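Local atomic coordinates of pectinesterase 1 (Solanum lycopersicum, PDB entry 1XG2), a protein that removes methyl ester groups from cell-wall pectin, releasing methanol, and may prepare fruit cell walls for softening during ripening. Residues V46-A49 and N54-I57; S77-S82 and T133-S138; M180-G185 and T193-Q198. All blocks are in the same frame, centred on the assembly; numbering follows the deposited sequence.

Contact 1: V46-A49 and N54-I57; sequences VEVA and NLMI
V48 reaches into the interior of the pectinesterase domain with both of its methyl groups, and each finds a different partner on 54-57. The valine has CG1 anti to its backbone N (chi1 178°), which leaves CG2 on the other branch, beside that nitrogen, so that the two methyls are spread between L55 and I57. CG1 meets CD1 of L55 at 3.9 Å, the two side chains crossing at a slant. CG2 lies 4.1 Å from CD1 of I57, the methyl with which the isoleucine reaches the valine, and here the side chains run past one another in opposite senses. L55 instead holds a first torsion of -122°, well off the staggered positions, a twist that turns its CD1 branch to V48.

The pattern is a worked example of how a right-handed parallel beta-helix is filled. Strands 46-48 and 55-59 belong to different sheets of the coil, and V48 on one strand and the alternate residues L55 and I57 on the other point inward between them. Near this N-terminal end helix 18-24 covers the same interior: L18 and V22 lie against I57, V22 also against L55, and L18 against V46. F92 adds its side chain to both V48 and I57.

Only methyl carbons meet at these two points, and the contact has no polar pair to fix its orientation; cohesion between the sheets here therefore rests on dispersion and the exclusion of water, with shape rather than directional bonding setting the fit.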
ATOM      1  N   VAL A  46     -11.139 -13.446  -2.365  1.00 16.75           N
ATOM      2  CA  VAL A  46     -11.489 -13.245  -0.975  1.00 16.62           C
ATOM      3  C   VAL A  46     -11.220 -11.816  -0.535  1.00 16.84           C
ATOM      4  O   VAL A  46     -10.228 -11.204  -0.926  1.00 16.17           O
ATOM      5  CB  VAL A  46     -10.686 -14.211  -0.093  1.00 16.51           C
ATOM      6  CG1 VAL A  46     -10.995 -13.984   1.392  1.00 15.30           C
ATOM      7  CG2 VAL A  46     -10.977 -15.649  -0.516  1.00 16.92           C
ATOM      8  N   GLU A  47     -12.112 -11.296   0.295  1.00 17.09           N
ATOM      9  CA  GLU A  47     -11.988  -9.955   0.827  1.00 18.12           C
ATOM     10  C   GLU A  47     -12.089 -10.009   2.344  1.00 17.49           C
ATOM     11  O   GLU A  47     -12.991 -10.648   2.879  1.00 16.53           O
ATOM     12  CB  GLU A  47     -13.081  -9.066   0.241  1.00 18.94           C
ATOM     13  CG  GLU A  47     -13.006  -7.620   0.682  1.00 24.13           C
ATOM     14  CD  GLU A  47     -13.779  -6.657  -0.224  1.00 30.57           C
ATOM     15  OE1 GLU A  47     -13.826  -5.452   0.133  1.00 33.99           O
ATOM     16  OE2 GLU A  47     -14.307  -7.087  -1.293  1.00 33.01           O
ATOM     17  N   VAL A  48     -11.161  -9.345   3.028  1.00 16.37           N
ATOM     18  CA  VAL A  48     -11.195  -9.232   4.477  1.00 16.61           C
ATOM     19  C   VAL A  48     -11.469  -7.770   4.804  1.00 16.82           C
ATOM     20  O   VAL A  48     -10.564  -6.935   4.762  1.00 16.07           O
ATOM     21  CB  VAL A  48      -9.871  -9.695   5.122  1.00 16.65           C
ATOM     22  CG1 VAL A  48      -9.915  -9.517   6.637  1.00 17.08           C
ATOM     23  CG2 VAL A  48      -9.597 -11.149   4.779  1.00 16.45           C
ATOM     24  N   ALA A  49     -12.726  -7.464   5.114  1.00 17.13           N
ATOM     25  CA  ALA A  49     -13.184  -6.082   5.221  1.00 17.45           C
ATOM     26  C   ALA A  49     -12.736  -5.438   6.523  1.00 17.96           C
ATOM     27  O   ALA A  49     -12.186  -6.099   7.416  1.00 16.24           O
ATOM     28  CB  ALA A  49     -14.719  -6.025   5.110  1.00 18.21           C
ATOM     29  N   ASN A  54      -8.101  -8.182  13.380  1.00 17.95           N
ATOM     30  CA  ASN A  54      -7.269  -9.133  14.106  1.00 18.16           C
ATOM     31  C   ASN A  54      -7.461 -10.568  13.616  1.00 17.95           C
ATOM     32  O   ASN A  54      -7.421 -11.518  14.409  1.00 18.10           O
ATOM     33  CB  ASN A  54      -7.539  -9.018  15.616  1.00 18.19           C
ATOM     34  CG  ASN A  54      -7.106  -7.685  16.178  1.00 18.90           C
ATOM     35  OD1 ASN A  54      -5.981  -7.242  15.948  1.00 17.94           O
ATOM     36  ND2 ASN A  54      -8.003  -7.026  16.911  1.00 18.28           N
ATOM     37  N   LEU A  55      -7.672 -10.707  12.309  1.00 16.57           N
ATOM     38  CA  LEU A  55      -7.865 -12.000  11.677  1.00 16.86           C
ATOM     39  C   LEU A  55      -6.516 -12.524  11.218  1.00 15.86           C
ATOM     40  O   LEU A  55      -5.781 -11.802  10.551  1.00 14.99           O
ATOM     41  CB  LEU A  55      -8.768 -11.869  10.447  1.00 16.94           C
ATOM     42  CG  LEU A  55     -10.064 -12.664  10.373  1.00 21.81           C
ATOM     43  CD1 LEU A  55     -10.601 -12.632   8.941  1.00 22.92           C
ATOM     44  CD2 LEU A  55      -9.885 -14.106  10.838  1.00 23.05           C
ATOM     45  N   MET A  56      -6.225 -13.778  11.550  1.00 15.02           N
ATOM     46  CA  MET A  56      -5.063 -14.486  11.039  1.00 14.90           C
ATOM     47  C   MET A  56      -5.535 -15.584  10.084  1.00 14.93           C
ATOM     48  O   MET A  56      -6.352 -16.426  10.452  1.00 15.65           O
ATOM     49  CB  MET A  56      -4.272 -15.105  12.184  1.00 14.82           C
ATOM     50  CG  MET A  56      -3.058 -15.920  11.740  1.00 15.33           C
ATOM     51  SD  MET A  56      -2.056 -16.364  13.150  1.00 19.70           S
ATOM     52  CE  MET A  56      -0.612 -16.983  12.383  1.00 18.20           C
ATOM     53  N   ILE A  57      -5.056 -15.542   8.846  1.00 14.89           N
ATOM     54  CA  ILE A  57      -5.329 -16.591   7.874  1.00 14.29           C
ATOM     55  C   ILE A  57      -4.017 -17.327   7.702  1.00 13.85           C
ATOM     56  O   ILE A  57      -3.027 -16.748   7.291  1.00 12.49           O
ATOM     57  CB  ILE A  57      -5.837 -16.010   6.547  1.00 14.66           C
ATOM     58  CG1 ILE A  57      -7.199 -15.340   6.764  1.00 14.81           C
ATOM     59  CG2 ILE A  57      -5.947 -17.101   5.479  1.00 14.74           C
ATOM     60  CD1 ILE A  57      -7.824 -14.739   5.517  1.00 15.16           C
TER

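Contact 2: S77-S82 and T133-S138; sequences STTFRS and TLYAHS
Y135 meets the 77-82 loop with one edge of its ring: CE2 lies 3.8 Å from CA of F80, and that carbon sits near the plane of the phenol ring. The CG2 methyl of T79 approaches the same CE2 obliquely, the two side chains crossing at about a right angle. The Y135 ring is also stacked on F156. Next along the strand, A136 is the centre of an inverse gamma turn, after which H137 again faces the loop. Its CD2 lies 3.6 Å from CE2 of F80, at the edge of the phenylalanine ring and in its plane. The two rings are inclined at 73°, with centroids 5.4 Å apart, an oblique pairing rather than a stack. S138 then fixes the rotation of the imidazole, its OG lying in the ring plane 2.8 Å from ND1, while NE2 is hydrogen-bonded to T114 of the inhibitor chain.

F80 reaches the histidine because its CG is anti to the backbone N (chi1 -177°), and R114 makes a cation-pi contact with the same ring. Replacing F80 by an alanine would remove the ring, and would probably leave H137 CD2 and the R114 guanidinium without their aromatic partner and open a gap beside Y135. The loop itself is tightened at T79 O, which accepts from both N and OG of S82. T79 probably binds substrate, as in related pectinesterases, and its side chain lies close to Q109 and to D132, the predicted proton donor, so F80 and Y135 probably border the catalytic cleft.

Strand 134-136 runs between strands 113-115 and 155-157 in one parallel sheet, and the loop between strands 65-69 and 85-87 folds over it.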
ATOM      1  N   SER A  77     -11.426  -5.539 -15.091  1.00 18.03           N
ATOM      2  CA  SER A  77     -11.297  -5.187 -13.682  1.00 17.59           C
ATOM      3  C   SER A  77     -10.473  -3.918 -13.514  1.00 16.54           C
ATOM      4  O   SER A  77      -9.613  -3.628 -14.335  1.00 16.98           O
ATOM      5  CB  SER A  77     -10.628  -6.309 -12.882  1.00 17.45           C
ATOM      6  OG  SER A  77     -10.570  -5.964 -11.508  1.00 17.69           O
ATOM      7  N   THR A  78     -10.722  -3.166 -12.448  1.00 15.71           N
ATOM      8  CA  THR A  78      -9.737  -2.192 -12.001  1.00 15.53           C
ATOM      9  C   THR A  78      -8.608  -2.960 -11.329  1.00 14.94           C
ATOM     10  O   THR A  78      -8.789  -4.098 -10.865  1.00 15.03           O
ATOM     11  CB  THR A  78     -10.298  -1.176 -11.002  1.00 15.60           C
ATOM     12  OG1 THR A  78     -10.672  -1.842  -9.794  1.00 14.94           O
ATOM     13  CG2 THR A  78     -11.583  -0.525 -11.511  1.00 17.08           C
ATOM     14  N   THR A  79      -7.446  -2.333 -11.287  1.00 14.65           N
ATOM     15  CA  THR A  79      -6.310  -2.850 -10.555  1.00 14.39           C
ATOM     16  C   THR A  79      -6.701  -3.146  -9.114  1.00 14.53           C
ATOM     17  O   THR A  79      -6.441  -4.227  -8.615  1.00 15.09           O
ATOM     18  CB  THR A  79      -5.154  -1.821 -10.620  1.00 14.67           C
ATOM     19  OG1 THR A  79      -4.796  -1.581 -11.997  1.00 13.98           O
ATOM     20  CG2 THR A  79      -3.887  -2.377  -9.977  1.00 14.45           C
ATOM     21  N   PHE A  80      -7.356  -2.186  -8.466  1.00 14.38           N
ATOM     22  CA  PHE A  80      -7.736  -2.291  -7.063  1.00 14.80           C
ATOM     23  C   PHE A  80      -8.595  -3.528  -6.806  1.00 14.80           C
ATOM     24  O   PHE A  80      -8.380  -4.232  -5.835  1.00 14.51           O
ATOM     25  CB  PHE A  80      -8.460  -0.993  -6.634  1.00 14.52           C
ATOM     26  CG  PHE A  80      -8.851  -0.940  -5.179  1.00 13.39           C
ATOM     27  CD1 PHE A  80     -10.124  -1.299  -4.773  1.00 13.24           C
ATOM     28  CD2 PHE A  80      -7.962  -0.468  -4.226  1.00 13.54           C
ATOM     29  CE1 PHE A  80     -10.497  -1.219  -3.429  1.00 13.00           C
ATOM     30  CE2 PHE A  80      -8.320  -0.383  -2.885  1.00 13.92           C
ATOM     31  CZ  PHE A  80      -9.590  -0.760  -2.481  1.00 13.90           C
ATOM     32  N   ARG A  81      -9.549  -3.799  -7.693  1.00 15.50           N
ATOM     33  CA  ARG A  81     -10.490  -4.914  -7.515  1.00 16.13           C
ATOM     34  C   ARG A  81     -10.043  -6.224  -8.199  1.00 15.16           C
ATOM     35  O   ARG A  81     -10.803  -7.194  -8.214  1.00 15.15           O
ATOM     36  CB  ARG A  81     -11.887  -4.517  -8.021  1.00 16.89           C
ATOM     37  CG  ARG A  81     -12.665  -3.618  -7.103  1.00 21.61           C
ATOM     38  CD  ARG A  81     -14.080  -3.327  -7.619  1.00 28.05           C
ATOM     39  NE  ARG A  81     -14.971  -4.468  -7.367  1.00 33.02           N
ATOM     40  CZ  ARG A  81     -16.097  -4.743  -8.037  1.00 37.40           C
ATOM     41  NH1 ARG A  81     -16.527  -3.962  -9.028  1.00 38.93           N
ATOM     42  NH2 ARG A  81     -16.803  -5.824  -7.710  1.00 39.32           N
ATOM     43  N   SER A  82      -8.834  -6.244  -8.756  1.00 13.64           N
ATOM     44  CA  SER A  82      -8.276  -7.433  -9.409  1.00 13.53           C
ATOM     45  C   SER A  82      -7.652  -8.441  -8.428  1.00 12.95           C
ATOM     46  O   SER A  82      -7.374  -9.581  -8.804  1.00 13.21           O
ATOM     47  CB  SER A  82      -7.226  -7.048 -10.470  1.00 13.47           C
ATOM     48  OG  SER A  82      -5.992  -6.593  -9.902  1.00 12.64           O
ATOM     49  N   THR A 133       1.930  -7.573  -8.897  1.00  9.96           N
ATOM     50  CA  THR A 133       1.700  -8.700  -7.987  1.00  9.56           C
ATOM     51  C   THR A 133       1.163  -8.310  -6.611  1.00  9.39           C
ATOM     52  O   THR A 133       0.178  -8.876  -6.155  1.00  8.80           O
ATOM     53  CB  THR A 133       3.027  -9.445  -7.782  1.00 10.05           C
ATOM     54  OG1 THR A 133       3.434 -10.052  -9.010  1.00  9.41           O
ATOM     55  CG2 THR A 133       2.852 -10.598  -6.814  1.00 10.52           C
ATOM     56  N   LEU A 134       1.836  -7.349  -5.965  1.00  8.35           N
ATOM     57  CA  LEU A 134       1.578  -7.001  -4.570  1.00  8.60           C
ATOM     58  C   LEU A 134       1.243  -5.528  -4.441  1.00  8.70           C
ATOM     59  O   LEU A 134       2.106  -4.658  -4.592  1.00  8.48           O
ATOM     60  CB  LEU A 134       2.788  -7.349  -3.689  1.00  8.60           C
ATOM     61  CG  LEU A 134       2.690  -6.927  -2.220  1.00  8.87           C
ATOM     62  CD1 LEU A 134       1.492  -7.608  -1.572  1.00  9.74           C
ATOM     63  CD2 LEU A 134       3.965  -7.247  -1.462  1.00 11.71           C
ATOM     64  N   TYR A 135      -0.029  -5.267  -4.169  1.00  8.89           N
ATOM     65  CA  TYR A 135      -0.554  -3.930  -3.954  1.00  8.85           C
ATOM     66  C   TYR A 135      -0.543  -3.633  -2.459  1.00  9.03           C
ATOM     67  O   TYR A 135      -1.537  -3.865  -1.759  1.00  7.99           O
ATOM     68  CB  TYR A 135      -1.995  -3.860  -4.500  1.00  8.60           C
ATOM     69  CG  TYR A 135      -2.536  -2.493  -4.860  1.00  8.80           C
ATOM     70  CD1 TYR A 135      -1.903  -1.320  -4.480  1.00  8.77           C
ATOM     71  CD2 TYR A 135      -3.696  -2.392  -5.630  1.00 10.37           C
ATOM     72  CE1 TYR A 135      -2.417  -0.075  -4.839  1.00 11.69           C
ATOM     73  CE2 TYR A 135      -4.212  -1.173  -5.994  1.00  9.38           C
ATOM     74  CZ  TYR A 135      -3.583  -0.017  -5.604  1.00 11.37           C
ATOM     75  OH  TYR A 135      -4.134   1.183  -5.991  1.00 15.30           O
ATOM     76  N   ALA A 136       0.606  -3.157  -1.980  1.00  9.36           N
ATOM     77  CA  ALA A 136       0.748  -2.684  -0.623  1.00  9.53           C
ATOM     78  C   ALA A 136       0.220  -1.263  -0.646  1.00 10.00           C
ATOM     79  O   ALA A 136       0.980  -0.304  -0.806  1.00 10.31           O
ATOM     80  CB  ALA A 136       2.206  -2.736  -0.196  1.00 10.06           C
ATOM     81  N   HIS A 137      -1.101  -1.174  -0.512  1.00  9.80           N
ATOM     82  CA  HIS A 137      -1.903  -0.009  -0.877  1.00  9.74           C
ATOM     83  C   HIS A 137      -1.716   1.163   0.089  1.00  9.59           C
ATOM     84  O   HIS A 137      -1.430   2.291  -0.317  1.00  8.60           O
ATOM     85  CB  HIS A 137      -3.382  -0.415  -0.958  1.00  9.65           C
ATOM     86  CG  HIS A 137      -4.306   0.709  -1.295  1.00 11.16           C
ATOM     87  ND1 HIS A 137      -4.619   1.705  -0.403  1.00 14.48           N
ATOM     88  CD2 HIS A 137      -4.992   0.992  -2.427  1.00 15.28           C
ATOM     89  CE1 HIS A 137      -5.432   2.574  -0.980  1.00 15.82           C
ATOM     90  NE2 HIS A 137      -5.677   2.164  -2.209  1.00 12.88           N
ATOM     91  N   SER A 138      -1.876   0.885   1.371  1.00  9.28           N
ATOM     92  CA  SER A 138      -1.884   1.932   2.382  1.00  9.00           C
ATOM     93  C   SER A 138      -1.745   1.291   3.731  1.00  9.20           C
ATOM     94  O   SER A 138      -1.824   0.064   3.856  1.00  9.08           O
ATOM     95  CB  SER A 138      -3.177   2.753   2.311  1.00  9.12           C
ATOM     96  OG  SER A 138      -4.314   1.913   2.345  1.00  8.59           O
TER

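Contact 3: M180-G185 and T193-Q198; sequences MVTAQG and TGTSIQ
Q184 lays the aliphatic part of its side chain along T195, the two running past each other in opposite directions, with CG of the glutamine 3.6 Å from OG1 of the threonine. CG is anti to the backbone N (chi1 -152°), and the chain then bends sharply at chi2 (-72°), which swings the end of the side chain along the facing strand until CD lies 3.9 Å from CA of G194. Its own backbone angles account for the glycine at G194, since at these angles a CB would collide with the carbonyl O of T193.

Two residues earlier, T182 and I197 approach tip to tip, CG2 of the threonine 3.9 Å from CD1 of the isoleucine, while the CG2 methyls of T182 and T195 are 4.3 Å apart. T182 shows how a threonine can serve an apolar interior: the methyl faces its neighbours, and the buried OG1 is hydrogen-bonded to the carbonyl of L219 on the adjoining strand.

Inward-facing residues from different sheets fill the right-handed parallel beta-helix of this pectinesterase domain. Strand 182-184 lies in one sheet and strand 194-198 in another; their axes approach to 8.0 Å, with directions 148° apart, as expected when the chain turns back across the coil. Within the second sheet, V161 and F163 of strand 160-164 pack against T195, and F163 also against I197. On the other side, T229 of strand 228-232 touches both T182 and Q184.

Just before strand 194-198, T193 OG1 is hydrogen-bonded to OD1 of N158, and T193 also packs against S106 of the inhibitor chain.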
ATOM      1  N   MET A 180      10.286  -3.998 -12.959  1.00 12.78           N
ATOM      2  CA  MET A 180      10.459  -3.001 -11.912  1.00 12.26           C
ATOM      3  C   MET A 180      10.007  -3.651 -10.612  1.00 12.11           C
ATOM      4  O   MET A 180       8.820  -3.966 -10.454  1.00 12.18           O
ATOM      5  CB  MET A 180       9.596  -1.762 -12.167  1.00 12.53           C
ATOM      6  CG  MET A 180       9.645  -1.226 -13.563  1.00 12.65           C
ATOM      7  SD  MET A 180      11.121  -0.249 -13.796  1.00 14.72           S
ATOM      8  CE  MET A 180      11.226  -0.282 -15.586  1.00 15.89           C
ATOM      9  N   VAL A 181      10.942  -3.832  -9.686  1.00 11.34           N
ATOM     10  CA  VAL A 181      10.634  -4.425  -8.374  1.00 11.30           C
ATOM     11  C   VAL A 181       9.619  -3.578  -7.634  1.00 11.08           C
ATOM     12  O   VAL A 181       8.653  -4.113  -7.094  1.00 11.67           O
ATOM     13  CB  VAL A 181      11.884  -4.596  -7.502  1.00 10.45           C
ATOM     14  CG1 VAL A 181      11.525  -5.206  -6.134  1.00 10.35           C
ATOM     15  CG2 VAL A 181      12.907  -5.491  -8.210  1.00 10.56           C
ATOM     16  N   THR A 182       9.828  -2.263  -7.634  1.00 11.16           N
ATOM     17  CA  THR A 182       8.886  -1.332  -6.980  1.00 11.40           C
ATOM     18  C   THR A 182       8.340  -0.268  -7.922  1.00 10.78           C
ATOM     19  O   THR A 182       8.980   0.109  -8.897  1.00 11.41           O
ATOM     20  CB  THR A 182       9.509  -0.626  -5.761  1.00 11.19           C
ATOM     21  OG1 THR A 182      10.609   0.210  -6.163  1.00 11.12           O
ATOM     22  CG2 THR A 182      10.095  -1.621  -4.785  1.00 11.12           C
ATOM     23  N   ALA A 183       7.134   0.187  -7.618  1.00 10.75           N
ATOM     24  CA  ALA A 183       6.560   1.395  -8.191  1.00 10.36           C
ATOM     25  C   ALA A 183       5.841   2.097  -7.045  1.00  9.89           C
ATOM     26  O   ALA A 183       4.634   1.953  -6.853  1.00  9.51           O
ATOM     27  CB  ALA A 183       5.601   1.062  -9.312  1.00 10.76           C
ATOM     28  N   GLN A 184       6.611   2.828  -6.251  1.00 10.38           N
ATOM     29  CA  GLN A 184       6.096   3.419  -5.016  1.00  9.60           C
ATOM     30  C   GLN A 184       5.313   4.682  -5.380  1.00 10.22           C
ATOM     31  O   GLN A 184       5.800   5.513  -6.122  1.00 11.24           O
ATOM     32  CB  GLN A 184       7.253   3.717  -4.064  1.00  9.55           C
ATOM     33  CG  GLN A 184       6.872   3.683  -2.584  1.00  9.34           C
ATOM     34  CD  GLN A 184       6.019   4.867  -2.170  1.00  9.82           C
ATOM     35  OE1 GLN A 184       5.130   4.745  -1.301  1.00 12.47           O
ATOM     36  NE2 GLN A 184       6.266   6.009  -2.785  1.00  6.26           N
ATOM     37  N   GLY A 185       4.112   4.810  -4.838  1.00 10.81           N
ATOM     38  CA  GLY A 185       3.154   5.808  -5.273  1.00 11.07           C
ATOM     39  C   GLY A 185       2.815   6.897  -4.262  1.00 11.09           C
ATOM     40  O   GLY A 185       1.642   7.273  -4.154  1.00 11.93           O
ATOM     41  N   THR A 193       4.888   7.799   4.295  1.00 10.58           N
ATOM     42  CA  THR A 193       4.798   6.497   3.662  1.00  9.99           C
ATOM     43  C   THR A 193       6.037   6.246   2.839  1.00  9.98           C
ATOM     44  O   THR A 193       6.850   7.146   2.613  1.00 10.01           O
ATOM     45  CB  THR A 193       3.573   6.440   2.769  1.00 10.23           C
ATOM     46  OG1 THR A 193       3.600   7.545   1.859  1.00  9.09           O
ATOM     47  CG2 THR A 193       2.305   6.640   3.579  1.00  9.84           C
ATOM     48  N   GLY A 194       6.151   5.017   2.362  1.00  9.72           N
ATOM     49  CA  GLY A 194       7.261   4.607   1.531  1.00 10.14           C
ATOM     50  C   GLY A 194       7.535   3.132   1.666  1.00  9.93           C
ATOM     51  O   GLY A 194       7.005   2.465   2.542  1.00 10.70           O
ATOM     52  N   THR A 195       8.397   2.628   0.795  1.00 10.55           N
ATOM     53  CA  THR A 195       8.749   1.219   0.779  1.00  9.72           C
ATOM     54  C   THR A 195      10.199   1.048   1.193  1.00  9.70           C
ATOM     55  O   THR A 195      11.096   1.641   0.625  1.00  9.60           O
ATOM     56  CB  THR A 195       8.535   0.656  -0.619  1.00  9.42           C
ATOM     57  OG1 THR A 195       7.131   0.563  -0.888  1.00  9.33           O
ATOM     58  CG2 THR A 195       9.067  -0.768  -0.736  1.00  9.42           C
ATOM     59  N   SER A 196      10.417   0.181   2.163  1.00 10.20           N
ATOM     60  CA  SER A 196      11.752  -0.106   2.656  1.00 10.28           C
ATOM     61  C   SER A 196      11.993  -1.602   2.493  1.00 10.29           C
ATOM     62  O   SER A 196      11.181  -2.413   2.920  1.00 10.32           O
ATOM     63  CB  SER A 196      11.852   0.290   4.125  1.00 11.09           C
ATOM     64  OG  SER A 196      13.070  -0.155   4.694  1.00 11.80           O
ATOM     65  N   ILE A 197      13.105  -1.956   1.858  1.00 10.15           N
ATOM     66  CA  ILE A 197      13.478  -3.337   1.618  1.00 10.34           C
ATOM     67  C   ILE A 197      14.811  -3.554   2.338  1.00 10.75           C
ATOM     68  O   ILE A 197      15.795  -2.894   2.018  1.00 11.40           O
ATOM     69  CB  ILE A 197      13.611  -3.575   0.100  1.00 10.24           C
ATOM     70  CG1 ILE A 197      12.232  -3.528  -0.561  1.00 10.33           C
ATOM     71  CG2 ILE A 197      14.314  -4.919  -0.228  1.00  9.13           C
ATOM     72  CD1 ILE A 197      12.307  -3.270  -2.063  1.00 11.71           C
ATOM     73  N   GLN A 198      14.825  -4.476   3.287  1.00 11.61           N
ATOM     74  CA  GLN A 198      15.943  -4.648   4.219  1.00 12.37           C
ATOM     75  C   GLN A 198      16.268  -6.113   4.443  1.00 12.16           C
ATOM     76  O   GLN A 198      15.382  -6.896   4.738  1.00 11.41           O
ATOM     77  CB  GLN A 198      15.561  -4.020   5.566  1.00 12.48           C
ATOM     78  CG  GLN A 198      16.711  -3.832   6.523  1.00 14.43           C
ATOM     79  CD  GLN A 198      16.257  -3.313   7.887  1.00 16.35           C
ATOM     80  OE1 GLN A 198      15.114  -3.547   8.302  1.00 16.33           O
ATOM     81  NE2 GLN A 198      17.161  -2.628   8.590  1.00 15.36           N
TER

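From the N terminus the three contacts come in series, none enclosing or crossing another. Contact 1 closes a short loop of four residues, joining the first strand of the seven-stranded sheet to the eleven-stranded sheet facing it across the interior. Contact 2 spans fifty residues, bringing a loop that leaves the eight-stranded sheet onto the middle of that same seven-stranded sheet, where the catalytic cleft probably lies. Contact 3 repeats the logic of contact 1 farther along the beta-helix, about 24 Å away between centres, closing a seven-residue loop between the same two sheets. The seven-stranded sheet is thus common to all three: packed from the interior by contacts 1 and 3, and met by a loop in contact 2.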